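Local coordinates for protein probable polyketide synthase 1 (Dictyostelium discoideum, PDB 2H84) that forms the C-terminal type III polyketide synthase domain of a hybrid type I/III synthase that produces acylpyrones in vitro, at residues A[347-359]-A[363-374]. Numbering follows the deposited sequence.
Sequences SKSLPTYSISLAF and LAFEGCFLKNVV
The rings of Tyr353 and Phe369 meet obliquely, centroids 5.0 Å apart and planes inclined at 39°. Phe369 CZ lies over one face of the Tyr353 ring and the methyl CG2 of Thr352 over the opposite face, above its centre; the carbonyl oxygen of Leu370 sits at its edge, and Lys371 CD comes within 3.7 Å of Tyr353 CE1. With chi1 at -172°, which sets CG opposite the backbone N, Phe369 reaches across to the neighbouring strand, over Ser354 O and against Ile355 CG1. Replacing Tyr353 by an alanine would probably uncover this side of Phe369 and deprive Thr284 OG1 of its bond to the phenol hydroxyl. Phe365 CD2 packs against Phe359 CB at 4.0 Å, near the plane of the Phe359 ring at its edge; that ring lies near the predicted catalytic Cys157. The two strands form an antiparallel beta hairpin within the mixed sheet of the thiolase fold, between strands 227-236 and 294-297. Paired backbone bonds join Ser354 to Leu370, Ser356 to Cys368 and Ala358 to Glu366; Ser356 N reaches Cys368 O at 2.8 Å, nearly straight at 169°. On their face, helix 159-171 packs against Ser356, Ala358 and Cys368, while its Arg165 salt-bridges buried Glu366.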
loop_
_atom_site.group_PDB
_atom_site.type_symbol
_atom_site.label_atom_id
_atom_site.label_comp_id
_atom_site.label_asym_id
_atom_site.label_seq_id
_atom_site.Cartn_x
_atom_site.Cartn_y
_atom_site.Cartn_z
ATOM N N SER A 347 7.209 10.097 -29.177
ATOM C CA SER A 347 6.578 10.637 -30.373
ATOM C C SER A 347 7.028 12.073 -30.583
ATOM O O SER A 347 7.381 12.768 -29.634
ATOM C CB SER A 347 5.059 10.613 -30.232
ATOM O OG SER A 347 4.425 11.354 -31.263
ATOM N N LYS A 348 6.983 12.530 -31.826
ATOM C CA LYS A 348 7.404 13.884 -32.132
ATOM C C LYS A 348 6.226 14.773 -32.559
ATOM O O LYS A 348 6.439 15.868 -33.087
ATOM C CB LYS A 348 8.424 13.810 -33.251
ATOM C CG LYS A 348 9.471 14.800 -33.168
ATOM C CD LYS A 348 10.645 14.204 -32.575
ATOM C CE LYS A 348 11.132 15.210 -31.687
ATOM N NZ LYS A 348 12.186 14.664 -30.865
ATOM N N SER A 349 5.000 14.290 -32.344
ATOM C CA SER A 349 3.800 15.027 -32.734
ATOM C C SER A 349 2.747 15.077 -31.626
ATOM O O SER A 349 1.537 14.808 -31.826
ATOM C CB SER A 349 3.202 14.446 -34.024
ATOM O OG SER A 349 2.923 13.063 -33.933
ATOM N N LEU A 350 3.227 15.437 -30.442
ATOM C CA LEU A 350 2.322 15.496 -29.318
ATOM C C LEU A 350 1.667 16.825 -29.105
ATOM O O LEU A 350 2.403 17.851 -28.965
ATOM C CB LEU A 350 3.035 15.094 -28.011
ATOM C CG LEU A 350 3.196 13.596 -27.714
ATOM C CD1 LEU A 350 4.249 13.398 -26.680
ATOM C CD2 LEU A 350 1.907 13.007 -27.241
ATOM N N PRO A 351 0.312 16.851 -29.044
ATOM C CA PRO A 351 -0.528 18.035 -28.848
ATOM C C PRO A 351 0.056 18.909 -27.693
ATOM O O PRO A 351 1.149 18.636 -27.161
ATOM C CB PRO A 351 -1.880 17.506 -28.344
ATOM C CG PRO A 351 -1.810 16.010 -28.543
ATOM C CD PRO A 351 -0.396 15.633 -28.803
ATOM N N THR A 352 -0.684 19.889 -27.155
ATOM C CA THR A 352 -0.078 20.652 -26.084
ATOM C C THR A 352 -0.453 20.018 -24.759
ATOM O O THR A 352 0.244 20.203 -23.755
ATOM C CB THR A 352 -0.456 22.097 -26.158
ATOM O OG1 THR A 352 0.045 22.613 -27.392
ATOM C CG2 THR A 352 0.175 22.832 -25.042
ATOM N N TYR A 353 -1.487 19.185 -24.790
ATOM C CA TYR A 353 -1.977 18.529 -23.589
ATOM C C TYR A 353 -2.318 17.045 -23.738
ATOM O O TYR A 353 -2.510 16.552 -24.849
ATOM C CB TYR A 353 -3.217 19.270 -23.098
ATOM C CG TYR A 353 -2.986 20.693 -22.664
ATOM C CD1 TYR A 353 -2.172 20.973 -21.572
ATOM C CD2 TYR A 353 -3.585 21.766 -23.337
ATOM C CE1 TYR A 353 -1.955 22.273 -21.152
ATOM C CE2 TYR A 353 -3.370 23.083 -22.921
ATOM C CZ TYR A 353 -2.553 23.322 -21.826
ATOM O OH TYR A 353 -2.355 24.614 -21.402
ATOM N N SER A 354 -2.443 16.355 -22.602
ATOM C CA SER A 354 -2.789 14.926 -22.582
ATOM C C SER A 354 -3.730 14.593 -21.442
ATOM O O SER A 354 -3.638 15.175 -20.362
ATOM C CB SER A 354 -1.546 14.038 -22.448
ATOM O OG SER A 354 -0.705 14.141 -23.580
ATOM N N ILE A 355 -4.654 13.673 -21.700
ATOM C CA ILE A 355 -5.579 13.227 -20.672
ATOM C C ILE A 355 -5.233 11.764 -20.404
ATOM O O ILE A 355 -5.151 10.956 -21.340
ATOM C CB ILE A 355 -7.058 13.330 -21.132
ATOM C CG1 ILE A 355 -7.428 14.803 -21.373
ATOM C CG2 ILE A 355 -7.983 12.705 -20.068
ATOM C CD1 ILE A 355 -8.857 15.022 -21.859
ATOM N N SER A 356 -4.982 11.435 -19.140
ATOM C CA SER A 356 -4.678 10.056 -18.792
ATOM C C SER A 356 -5.786 9.478 -17.929
ATOM O O SER A 356 -6.249 10.092 -16.965
ATOM C CB SER A 356 -3.350 9.942 -18.063
ATOM O OG SER A 356 -2.988 8.581 -17.969
ATOM N N LEU A 357 -6.215 8.278 -18.286
ATOM C CA LEU A 357 -7.289 7.631 -17.560
ATOM C C LEU A 357 -6.876 6.230 -17.111
ATOM O O LEU A 357 -6.021 5.589 -17.727
ATOM C CB LEU A 357 -8.533 7.567 -18.446
ATOM C CG LEU A 357 -9.082 8.929 -18.880
ATOM C CD1 LEU A 357 -10.196 8.728 -19.899
ATOM C CD2 LEU A 357 -9.605 9.691 -17.668
ATOM N N ALA A 358 -7.474 5.779 -16.018
ATOM C CA ALA A 358 -7.209 4.464 -15.483
ATOM C C ALA A 358 -8.396 4.114 -14.608
ATOM O O ALA A 358 -9.016 4.987 -14.010
ATOM C CB ALA A 358 -5.921 4.453 -14.678
ATOM N N PHE A 359 -8.698 2.826 -14.521
ATOM C CA PHE A 359 -9.837 2.371 -13.726
ATOM C C PHE A 359 -9.469 1.059 -13.111
ATOM O O PHE A 359 -8.679 0.287 -13.673
ATOM C CB PHE A 359 -11.066 2.180 -14.619
ATOM C CG PHE A 359 -10.813 2.500 -16.062
ATOM C CD1 PHE A 359 -10.984 3.819 -16.535
ATOM C CD2 PHE A 359 -10.181 1.553 -16.895
ATOM C CE1 PHE A 359 -10.628 4.159 -17.836
ATOM C CE2 PHE A 359 -9.818 1.875 -18.190
ATOM C CZ PHE A 359 -9.996 3.190 -18.660
ATOM N N LEU A 363 -15.890 0.081 -8.085
ATOM C CA LEU A 363 -15.014 0.549 -9.013
ATOM C C LEU A 363 -14.435 1.946 -8.796
ATOM O O LEU A 363 -14.960 2.801 -8.022
ATOM C CB LEU A 363 -15.751 0.489 -10.323
ATOM C CG LEU A 363 -16.196 -0.910 -10.732
ATOM C CD1 LEU A 363 -17.392 -0.974 -11.687
ATOM C CD2 LEU A 363 -14.979 -1.519 -11.381
ATOM N N ALA A 364 -13.418 2.327 -9.562
ATOM C CA ALA A 364 -12.812 3.674 -9.450
ATOM C C ALA A 364 -12.106 4.170 -10.669
ATOM O O ALA A 364 -11.520 3.401 -11.384
ATOM C CB ALA A 364 -11.913 3.703 -8.183
ATOM N N PHE A 365 -12.179 5.475 -10.883
ATOM C CA PHE A 365 -11.506 6.045 -12.040
ATOM C C PHE A 365 -10.371 6.875 -11.512
ATOM O O PHE A 365 -10.471 7.451 -10.432
ATOM C CB PHE A 365 -12.428 6.960 -12.863
ATOM C CG PHE A 365 -13.594 6.252 -13.516
ATOM C CD1 PHE A 365 -14.560 6.991 -14.202
ATOM C CD2 PHE A 365 -13.732 4.863 -13.452
ATOM C CE1 PHE A 365 -15.647 6.364 -14.822
ATOM C CE2 PHE A 365 -14.819 4.222 -14.066
ATOM C CZ PHE A 365 -15.780 4.977 -14.752
ATOM N N GLU A 366 -9.277 6.894 -12.261
ATOM C CA GLU A 366 -8.124 7.714 -11.930
ATOM C C GLU A 366 -7.923 8.534 -13.190
ATOM O O GLU A 366 -8.064 8.014 -14.287
ATOM C CB GLU A 366 -6.879 6.859 -11.660
ATOM C CG GLU A 366 -6.813 6.178 -10.305
ATOM C CD GLU A 366 -6.568 7.142 -9.146
ATOM O OE1 GLU A 366 -6.063 8.268 -9.370
ATOM O OE2 GLU A 366 -6.882 6.765 -7.995
ATOM N N GLY A 367 -7.622 9.814 -13.043
ATOM C CA GLY A 367 -7.404 10.632 -14.216
ATOM C C GLY A 367 -6.290 11.619 -13.941
ATOM O O GLY A 367 -5.916 11.859 -12.789
ATOM N N CYS A 368 -5.751 12.191 -15.004
ATOM C CA CYS A 368 -4.683 13.146 -14.861
ATOM C C CYS A 368 -4.573 13.982 -16.133
ATOM O O CYS A 368 -4.703 13.460 -17.240
ATOM C CB CYS A 368 -3.380 12.412 -14.595
ATOM S SG CYS A 368 -2.080 13.478 -14.036
ATOM N N PHE A 369 -4.344 15.280 -15.964
ATOM C CA PHE A 369 -4.235 16.188 -17.088
ATOM C C PHE A 369 -2.808 16.656 -17.157
ATOM O O PHE A 369 -2.326 17.351 -16.258
ATOM C CB PHE A 369 -5.204 17.357 -16.898
ATOM C CG PHE A 369 -5.311 18.264 -18.090
ATOM C CD1 PHE A 369 -4.452 19.341 -18.227
ATOM C CD2 PHE A 369 -6.264 18.035 -19.085
ATOM C CE1 PHE A 369 -4.527 20.176 -19.334
ATOM C CE2 PHE A 369 -6.349 18.871 -20.212
ATOM C CZ PHE A 369 -5.477 19.942 -20.333
ATOM N N LEU A 370 -2.117 16.256 -18.223
ATOM C CA LEU A 370 -0.706 16.638 -18.409
ATOM C C LEU A 370 -0.412 17.573 -19.577
ATOM O O LEU A 370 -1.171 17.657 -20.528
ATOM C CB LEU A 370 0.141 15.393 -18.605
ATOM C CG LEU A 370 0.060 14.263 -17.601
ATOM C CD1 LEU A 370 -0.671 13.110 -18.251
ATOM C CD2 LEU A 370 1.455 13.830 -17.181
ATOM N N LYS A 371 0.725 18.250 -19.491
ATOM C CA LYS A 371 1.176 19.160 -20.531
ATOM C C LYS A 371 2.476 18.578 -21.083
ATOM O O LYS A 371 3.481 18.497 -20.381
ATOM C CB LYS A 371 1.416 20.571 -19.965
ATOM C CG LYS A 371 2.209 21.480 -20.888
ATOM C CD LYS A 371 1.694 22.898 -20.802
ATOM C CE LYS A 371 2.634 23.883 -21.463
ATOM N NZ LYS A 371 2.537 25.216 -20.806
ATOM N N ASN A 372 2.413 18.119 -22.327
ATOM C CA ASN A 372 3.540 17.506 -23.000
ATOM C C ASN A 372 4.665 18.514 -23.147
ATOM O O ASN A 372 4.622 19.376 -24.024
ATOM C CB ASN A 372 3.077 16.986 -24.366
ATOM C CG ASN A 372 1.810 16.149 -24.270
ATOM O OD1 ASN A 372 0.965 16.167 -25.166
ATOM N ND2 ASN A 372 1.675 15.409 -23.171
ATOM N N VAL A 373 5.656 18.429 -22.262
ATOM C CA VAL A 373 6.795 19.353 -22.276
ATOM C C VAL A 373 7.995 18.916 -23.142
ATOM O O VAL A 373 8.831 19.743 -23.462
ATOM C CB VAL A 373 7.367 19.580 -20.872
ATOM C CG1 VAL A 373 6.492 20.312 -20.066
ATOM C CG2 VAL A 373 7.473 18.389 -20.175
ATOM N N VAL A 374 8.069 17.643 -23.542
ATOM C CA VAL A 374 9.178 17.074 -24.356
ATOM C C VAL A 374 9.476 17.769 -25.765
ATOM O O VAL A 374 9.607 18.252 -27.143
ATOM C CB VAL A 374 8.875 15.560 -24.414
ATOM C CG1 VAL A 374 8.944 15.044 -25.732
ATOM C CG2 VAL A 374 9.828 14.852 -23.698
ATOM O OXT VAL A 374 10.617 17.094 -25.045
#